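PDB 2QE6: DUF574 domain-containing protein from Thermobifida fusca, which binds S-adenosylmethionine and is probably a methyltransferase of the Rossmann-like class. Local coordinates for residues Asp136-Leu144 against Val174-Ala185. The protein carries 1 engineered substitution. Residues are numbered along the deposited sequence; the frame is centred on the assembly and turned at random.
Sequences DVRDPEYIL and VVDRVVGAYRDA. With SAM (S-adenosylmethionine), chain F.
Tyr182 reaches across from helix 175-185 to donate its OH to Val137 O (2.7 Å), a carbonyl oxygen lying at the edge of the ring and in its plane. The Arg138 carbonyl receives weak bonds from both Arg177 NH1 and NH2, the guanidinium meeting it edge-on. Apolar packing follows: Pro140 is a knob among Arg177, Val178, Ala181 and Tyr182, its CB 3.5 Å from Ala181 CB and making a CH-pi contact over one face of the Tyr182 ring, 4.1 Å from the centroid. Leu144 CD1 rests on Ala185 CB, while the axes of 140-144 and 175-185 cross at -31°.

On the cofactor side, Val137 N donates to SAM N1 (2.9 Å) and SAM N6 to Asp136 OD1 (2.8 Å). Asp136 extends its carboxylate opposite the main-chain nitrogen (chi1 -174°), where OD1 meets adenine and Arg138 grips side-on through NE and NH2. An alanine here would remove the N6 acceptor and the Asx-turn bond from Arg138 N, and is likely to leave the guanidinium without its main carboxylate partner. The type I turn Asp136-Asp139, holding adenine after strand 130-134, is characteristic of class I Rossmann-like methyltransferases (strand order 3-2-1-4-5-7-6).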
ATOM      1  N   ASP A 136      -6.603  11.438  -5.271  1.00 37.11           N
ATOM      2  CA  ASP A 136      -6.092  10.509  -6.270  1.00 34.39           C
ATOM      3  C   ASP A 136      -4.575  10.611  -6.377  1.00 36.37           C
ATOM      4  O   ASP A 136      -4.026  11.623  -6.809  1.00 36.99           O
ATOM      5  CB  ASP A 136      -6.729  10.845  -7.600  1.00 33.50           C
ATOM      6  CG  ASP A 136      -6.388   9.870  -8.673  1.00 41.54           C
ATOM      7  OD1 ASP A 136      -5.415   9.128  -8.551  1.00 40.30           O
ATOM      8  OD2 ASP A 136      -7.137   9.841  -9.654  1.00 44.83           O
ATOM      9  N   VAL A 137      -3.917   9.515  -6.027  1.00 37.10           N
ATOM     10  CA  VAL A 137      -2.440   9.359  -6.033  1.00 39.48           C
ATOM     11  C   VAL A 137      -1.770   9.670  -7.366  1.00 39.93           C
ATOM     12  O   VAL A 137      -0.574  10.003  -7.423  1.00 39.29           O
ATOM     13  CB  VAL A 137      -2.145   7.902  -5.545  1.00 41.56           C
ATOM     14  CG1 VAL A 137      -0.734   7.428  -5.870  1.00 49.23           C
ATOM     15  CG2 VAL A 137      -2.453   7.849  -4.062  1.00 36.98           C
ATOM     16  N   ARG A 138      -2.547   9.592  -8.448  1.00 38.18           N
ATOM     17  CA  ARG A 138      -2.046   9.941  -9.765  1.00 36.78           C
ATOM     18  C   ARG A 138      -1.919  11.448  -9.977  1.00 38.76           C
ATOM     19  O   ARG A 138      -1.484  11.894 -11.044  1.00 37.44           O
ATOM     20  CB  ARG A 138      -2.936   9.328 -10.814  1.00 37.41           C
ATOM     21  CG  ARG A 138      -2.901   7.813 -10.763  1.00 41.41           C
ATOM     22  CD  ARG A 138      -3.886   7.238 -11.753  1.00 46.75           C
ATOM     23  NE  ARG A 138      -5.252   7.559 -11.350  1.00 56.67           N
ATOM     24  CZ  ARG A 138      -6.346   7.137 -11.970  1.00 56.86           C
ATOM     25  NH1 ARG A 138      -6.252   6.353 -13.036  1.00 67.74           N
ATOM     26  NH2 ARG A 138      -7.542   7.506 -11.522  1.00 58.70           N
ATOM     27  N   ASP A 139      -2.290  12.233  -8.960  1.00 36.90           N
ATOM     28  CA  ASP A 139      -2.098  13.676  -8.960  1.00 39.64           C
ATOM     29  C   ASP A 139      -1.166  14.107  -7.799  1.00 37.44           C
ATOM     30  O   ASP A 139      -1.638  14.684  -6.816  1.00 40.12           O
ATOM     31  CB  ASP A 139      -3.464  14.357  -8.831  1.00 41.71           C
ATOM     32  CG  ASP A 139      -3.421  15.843  -9.155  1.00 47.19           C
ATOM     33  OD1 ASP A 139      -2.322  16.384  -9.429  1.00 48.27           O
ATOM     34  OD2 ASP A 139      -4.504  16.464  -9.120  1.00 44.28           O
ATOM     35  N   PRO A 140       0.150  13.836  -7.928  1.00 36.19           N
ATOM     36  CA  PRO A 140       1.153  14.108  -6.900  1.00 38.02           C
ATOM     37  C   PRO A 140       1.173  15.565  -6.460  1.00 40.60           C
ATOM     38  O   PRO A 140       1.361  15.842  -5.274  1.00 39.96           O
ATOM     39  CB  PRO A 140       2.491  13.769  -7.596  1.00 38.00           C
ATOM     40  CG  PRO A 140       2.163  13.008  -8.785  1.00 38.95           C
ATOM     41  CD  PRO A 140       0.743  13.190  -9.122  1.00 34.29           C
ATOM     42  N   GLU A 141       0.987  16.474  -7.425  1.00 41.79           N
ATOM     43  CA  GLU A 141       0.953  17.910  -7.176  1.00 40.97           C
ATOM     44  C   GLU A 141      -0.130  18.246  -6.175  1.00 40.33           C
ATOM     45  O   GLU A 141       0.115  18.977  -5.235  1.00 39.57           O
ATOM     46  CB  GLU A 141       0.735  18.698  -8.471  1.00 41.56           C
ATOM     47  N   TYR A 142      -1.325  17.708  -6.362  1.00 38.35           N
ATOM     48  CA  TYR A 142      -2.403  17.962  -5.413  1.00 39.16           C
ATOM     49  C   TYR A 142      -2.060  17.356  -4.023  1.00 41.05           C
ATOM     50  O   TYR A 142      -2.196  18.016  -2.999  1.00 39.25           O
ATOM     51  CB  TYR A 142      -3.751  17.423  -5.953  1.00 39.54           C
ATOM     52  CG  TYR A 142      -4.892  17.593  -4.980  1.00 36.88           C
ATOM     53  CD1 TYR A 142      -5.593  18.793  -4.894  1.00 42.63           C
ATOM     54  CD2 TYR A 142      -5.249  16.566  -4.126  1.00 42.19           C
ATOM     55  CE1 TYR A 142      -6.611  18.951  -3.980  1.00 45.05           C
ATOM     56  CE2 TYR A 142      -6.270  16.706  -3.225  1.00 41.65           C
ATOM     57  CZ  TYR A 142      -6.957  17.887  -3.149  1.00 47.38           C
ATOM     58  OH  TYR A 142      -7.968  18.003  -2.207  1.00 42.69           O
ATOM     59  N   ILE A 143      -1.594  16.113  -3.984  1.00 40.74           N
ATOM     60  CA  ILE A 143      -1.343  15.461  -2.690  1.00 41.84           C
ATOM     61  C   ILE A 143      -0.211  16.167  -1.921  1.00 41.41           C
ATOM     62  O   ILE A 143      -0.351  16.481  -0.734  1.00 40.47           O
ATOM     63  CB  ILE A 143      -1.064  13.955  -2.858  1.00 40.96           C
ATOM     64  CG1 ILE A 143      -2.366  13.216  -3.173  1.00 43.98           C
ATOM     65  CG2 ILE A 143      -0.438  13.346  -1.601  1.00 38.62           C
ATOM     66  CD1 ILE A 143      -2.138  11.853  -3.771  1.00 42.84           C
ATOM     67  N   LEU A 144       0.889  16.452  -2.607  1.00 39.59           N
ATOM     68  CA  LEU A 144       2.059  17.004  -1.939  1.00 40.93           C
ATOM     69  C   LEU A 144       1.847  18.432  -1.442  1.00 42.32           C
ATOM     70  O   LEU A 144       2.623  18.928  -0.620  1.00 45.39           O
ATOM     71  CB  LEU A 144       3.287  16.911  -2.839  1.00 39.04           C
ATOM     72  CG  LEU A 144       3.765  15.490  -3.172  1.00 38.38           C
ATOM     73  CD1 LEU A 144       4.740  15.539  -4.344  1.00 33.74           C
ATOM     74  CD2 LEU A 144       4.395  14.823  -1.937  1.00 39.90           C
ATOM     75  N   VAL A 174       0.985   6.210 -16.891  1.00 35.91           N
ATOM     76  CA  VAL A 174       1.167   7.206 -15.846  1.00 36.27           C
ATOM     77  C   VAL A 174       2.263   6.854 -14.823  1.00 35.62           C
ATOM     78  O   VAL A 174       2.735   7.751 -14.148  1.00 36.79           O
ATOM     79  CB  VAL A 174      -0.127   7.481 -15.085  1.00 37.88           C
ATOM     80  CG1 VAL A 174      -1.256   7.808 -16.044  1.00 40.04           C
ATOM     81  CG2 VAL A 174      -0.447   6.331 -14.130  1.00 37.64           C
ATOM     82  N   VAL A 175       2.673   5.581 -14.719  1.00 33.99           N
ATOM     83  CA  VAL A 175       3.507   5.139 -13.592  1.00 35.08           C
ATOM     84  C   VAL A 175       4.838   5.908 -13.452  1.00 36.51           C
ATOM     85  O   VAL A 175       5.205   6.323 -12.343  1.00 35.23           O
ATOM     86  CB  VAL A 175       3.754   3.611 -13.615  1.00 33.20           C
ATOM     87  CG1 VAL A 175       4.654   3.198 -14.840  1.00 30.99           C
ATOM     88  CG2 VAL A 175       4.352   3.152 -12.286  1.00 34.95           C
ATOM     89  N   ASP A 176       5.545   6.140 -14.565  1.00 35.56           N
ATOM     90  CA  ASP A 176       6.888   6.746 -14.493  1.00 37.08           C
ATOM     91  C   ASP A 176       6.820   8.144 -13.891  1.00 39.87           C
ATOM     92  O   ASP A 176       7.541   8.438 -12.947  1.00 38.67           O
ATOM     93  CB  ASP A 176       7.596   6.793 -15.847  1.00 40.54           C
ATOM     94  CG  ASP A 176       8.037   5.412 -16.333  1.00 42.14           C
ATOM     95  OD1 ASP A 176       8.092   4.441 -15.542  1.00 42.04           O
ATOM     96  OD2 ASP A 176       8.333   5.282 -17.527  1.00 51.51           O
ATOM     97  N   ARG A 177       5.919   8.971 -14.407  1.00 40.89           N
ATOM     98  CA  ARG A 177       5.762  10.334 -13.937  1.00 44.21           C
ATOM     99  C   ARG A 177       5.228  10.367 -12.505  1.00 41.62           C
ATOM    100  O   ARG A 177       5.641  11.217 -11.686  1.00 38.77           O
ATOM    101  CB  ARG A 177       4.830  11.129 -14.884  1.00 45.47           C
ATOM    102  CG  ARG A 177       4.106  12.329 -14.221  1.00 57.41           C
ATOM    103  CD  ARG A 177       2.961  12.922 -15.076  1.00 57.60           C
ATOM    104  NE  ARG A 177       1.689  12.166 -15.031  1.00 68.37           N
ATOM    105  CZ  ARG A 177       0.773  12.255 -14.059  1.00 70.24           C
ATOM    106  NH1 ARG A 177       0.958  13.044 -13.002  1.00 74.05           N
ATOM    107  NH2 ARG A 177      -0.345  11.539 -14.143  1.00 68.89           N
ATOM    108  N   VAL A 178       4.293   9.471 -12.189  1.00 39.86           N
ATOM    109  CA  VAL A 178       3.650   9.504 -10.860  1.00 38.20           C
ATOM    110  C   VAL A 178       4.642   9.111  -9.759  1.00 38.52           C
ATOM    111  O   VAL A 178       4.820   9.854  -8.782  1.00 37.19           O
ATOM    112  CB  VAL A 178       2.334   8.650 -10.811  1.00 38.86           C
ATOM    113  CG1 VAL A 178       1.901   8.395  -9.356  1.00 39.77           C
ATOM    114  CG2 VAL A 178       1.199   9.359 -11.628  1.00 34.26           C
ATOM    115  N   VAL A 179       5.305   7.964  -9.912  1.00 37.34           N
ATOM    116  CA  VAL A 179       6.222   7.508  -8.855  1.00 37.91           C
ATOM    117  C   VAL A 179       7.443   8.433  -8.805  1.00 38.24           C
ATOM    118  O   VAL A 179       7.926   8.746  -7.726  1.00 35.81           O
ATOM    119  CB  VAL A 179       6.620   6.019  -8.971  1.00 36.52           C
ATOM    120  CG1 VAL A 179       7.549   5.606  -7.787  1.00 34.03           C
ATOM    121  CG2 VAL A 179       5.339   5.154  -8.974  1.00 32.11           C
ATOM    122  N   GLY A 180       7.907   8.860  -9.978  1.00 37.47           N
ATOM    123  CA  GLY A 180       8.992   9.841 -10.064  1.00 38.92           C
ATOM    124  C   GLY A 180       8.716  11.148  -9.331  1.00 37.89           C
ATOM    125  O   GLY A 180       9.619  11.725  -8.737  1.00 37.32           O
ATOM    126  N   ALA A 181       7.484  11.645  -9.379  1.00 36.84           N
ATOM    127  CA  ALA A 181       7.153  12.876  -8.647  1.00 36.84           C
ATOM    128  C   ALA A 181       7.335  12.704  -7.139  1.00 37.15           C
ATOM    129  O   ALA A 181       7.793  13.597  -6.447  1.00 36.89           O
ATOM    130  CB  ALA A 181       5.730  13.302  -8.962  1.00 36.77           C
ATOM    131  N   TYR A 182       6.929  11.567  -6.604  1.00 35.50           N
ATOM    132  CA  TYR A 182       7.043  11.345  -5.166  1.00 35.62           C
ATOM    133  C   TYR A 182       8.523  11.129  -4.784  1.00 35.19           C
ATOM    134  O   TYR A 182       8.941  11.590  -3.749  1.00 37.18           O
ATOM    135  CB  TYR A 182       6.154  10.148  -4.719  1.00 36.94           C
ATOM    136  CG  TYR A 182       4.646  10.375  -4.888  1.00 34.77           C
ATOM    137  CD1 TYR A 182       3.985  11.344  -4.140  1.00 38.15           C
ATOM    138  CD2 TYR A 182       3.889   9.627  -5.808  1.00 39.36           C
ATOM    139  CE1 TYR A 182       2.606  11.581  -4.278  1.00 33.21           C
ATOM    140  CE2 TYR A 182       2.491   9.861  -5.955  1.00 40.88           C
ATOM    141  CZ  TYR A 182       1.877  10.851  -5.177  1.00 35.24           C
ATOM    142  OH  TYR A 182       0.528  11.122  -5.281  1.00 36.51           O
ATOM    143  N   ARG A 183       9.299  10.406  -5.598  1.00 34.80           N
ATOM    144  CA  ARG A 183      10.747  10.221  -5.321  1.00 35.70           C
ATOM    145  C   ARG A 183      11.463  11.554  -5.325  1.00 36.94           C
ATOM    146  O   ARG A 183      12.323  11.800  -4.484  1.00 41.08           O
ATOM    147  CB  ARG A 183      11.423   9.316  -6.364  1.00 35.84           C
ATOM    148  CG  ARG A 183      11.008   7.859  -6.282  1.00 33.73           C
ATOM    149  CD  ARG A 183      11.963   6.946  -6.966  1.00 36.33           C
ATOM    150  NE  ARG A 183      12.299   7.501  -8.252  1.00 34.32           N
ATOM    151  CZ  ARG A 183      11.693   7.251  -9.400  1.00 38.36           C
ATOM    152  NH1 ARG A 183      10.710   6.389  -9.484  1.00 36.10           N
ATOM    153  NH2 ARG A 183      12.106   7.883 -10.489  1.00 33.04           N
ATOM    154  N   ASP A 184      11.090  12.407  -6.282  1.00 36.79           N
ATOM    155  CA  ASP A 184      11.695  13.718  -6.451  1.00 35.87           C
ATOM    156  C   ASP A 184      11.371  14.635  -5.281  1.00 34.47           C
ATOM    157  O   ASP A 184      12.204  15.444  -4.936  1.00 34.51           O
ATOM    158  CB  ASP A 184      11.270  14.389  -7.765  1.00 36.65           C
ATOM    159  CG  ASP A 184      11.900  13.750  -8.990  1.00 41.58           C
ATOM    160  OD1 ASP A 184      12.831  12.934  -8.842  1.00 47.32           O
ATOM    161  OD2 ASP A 184      11.429  14.055 -10.114  1.00 41.89           O
ATOM    162  N   ALA A 185      10.191  14.507  -4.675  1.00 32.91           N
ATOM    163  CA  ALA A 185       9.825  15.307  -3.479  1.00 33.83           C
ATOM    164  C   ALA A 185      10.677  15.074  -2.241  1.00 34.11           C
ATOM    165  O   ALA A 185      10.772  15.933  -1.376  1.00 33.72           O
ATOM    166  CB  ALA A 185       8.342  15.115  -3.104  1.00 33.64           C
TER
HETATM  167  N   SAM F 400      -2.020   0.081   0.990  1.00 28.40           N
HETATM  168  CA  SAM F 400      -2.953  -0.930   1.626  1.00 30.21           C
HETATM  169  C   SAM F 400      -2.217  -2.238   1.817  1.00 31.01           C
HETATM  170  O   SAM F 400      -2.552  -3.011   2.708  1.00 31.59           O
HETATM  171  OXT SAM F 400      -1.291  -2.548   1.057  1.00 28.67           O
HETATM  172  CB  SAM F 400      -4.237  -1.260   0.841  1.00 27.39           C
HETATM  173  CG  SAM F 400      -4.038  -1.935  -0.526  1.00 28.67           C
HETATM  174  SD  SAM F 400      -5.541  -2.137  -1.539  1.00 14.44           S
HETATM  175  CE  SAM F 400      -6.682  -1.396  -0.346  1.00 42.41           C
HETATM  176  C5' SAM F 400      -5.272  -0.684  -2.575  1.00 31.89           C
HETATM  177  C4' SAM F 400      -5.714   0.711  -2.113  1.00 30.30           C
HETATM  178  O4' SAM F 400      -5.182   1.696  -3.005  1.00 27.71           O
HETATM  179  C3' SAM F 400      -7.237   0.924  -2.124  1.00 32.41           C
HETATM  180  O3' SAM F 400      -7.695   1.425  -0.881  1.00 30.91           O
HETATM  181  C2' SAM F 400      -7.529   1.890  -3.262  1.00 33.81           C
HETATM  182  O2' SAM F 400      -8.725   2.663  -3.105  1.00 31.21           O
HETATM  183  C1' SAM F 400      -6.211   2.658  -3.284  1.00 29.72           C
HETATM  184  N9  SAM F 400      -6.001   3.271  -4.596  1.00 29.41           N
HETATM  185  C8  SAM F 400      -5.843   2.661  -5.840  1.00 33.38           C
HETATM  186  N7  SAM F 400      -5.665   3.631  -6.775  1.00 31.49           N
HETATM  187  C5  SAM F 400      -5.692   4.840  -6.131  1.00 32.06           C
HETATM  188  C6  SAM F 400      -5.535   6.152  -6.604  1.00 23.54           C
HETATM  189  N6  SAM F 400      -5.347   6.367  -7.935  1.00 27.93           N
HETATM  190  N1  SAM F 400      -5.605   7.177  -5.677  1.00 31.12           N
HETATM  191  C2  SAM F 400      -5.818   6.938  -4.303  1.00 26.56           C
HETATM  192  N3  SAM F 400      -5.983   5.636  -3.838  1.00 27.77           N
HETATM  193  C4  SAM F 400      -5.904   4.619  -4.757  1.00 34.31           C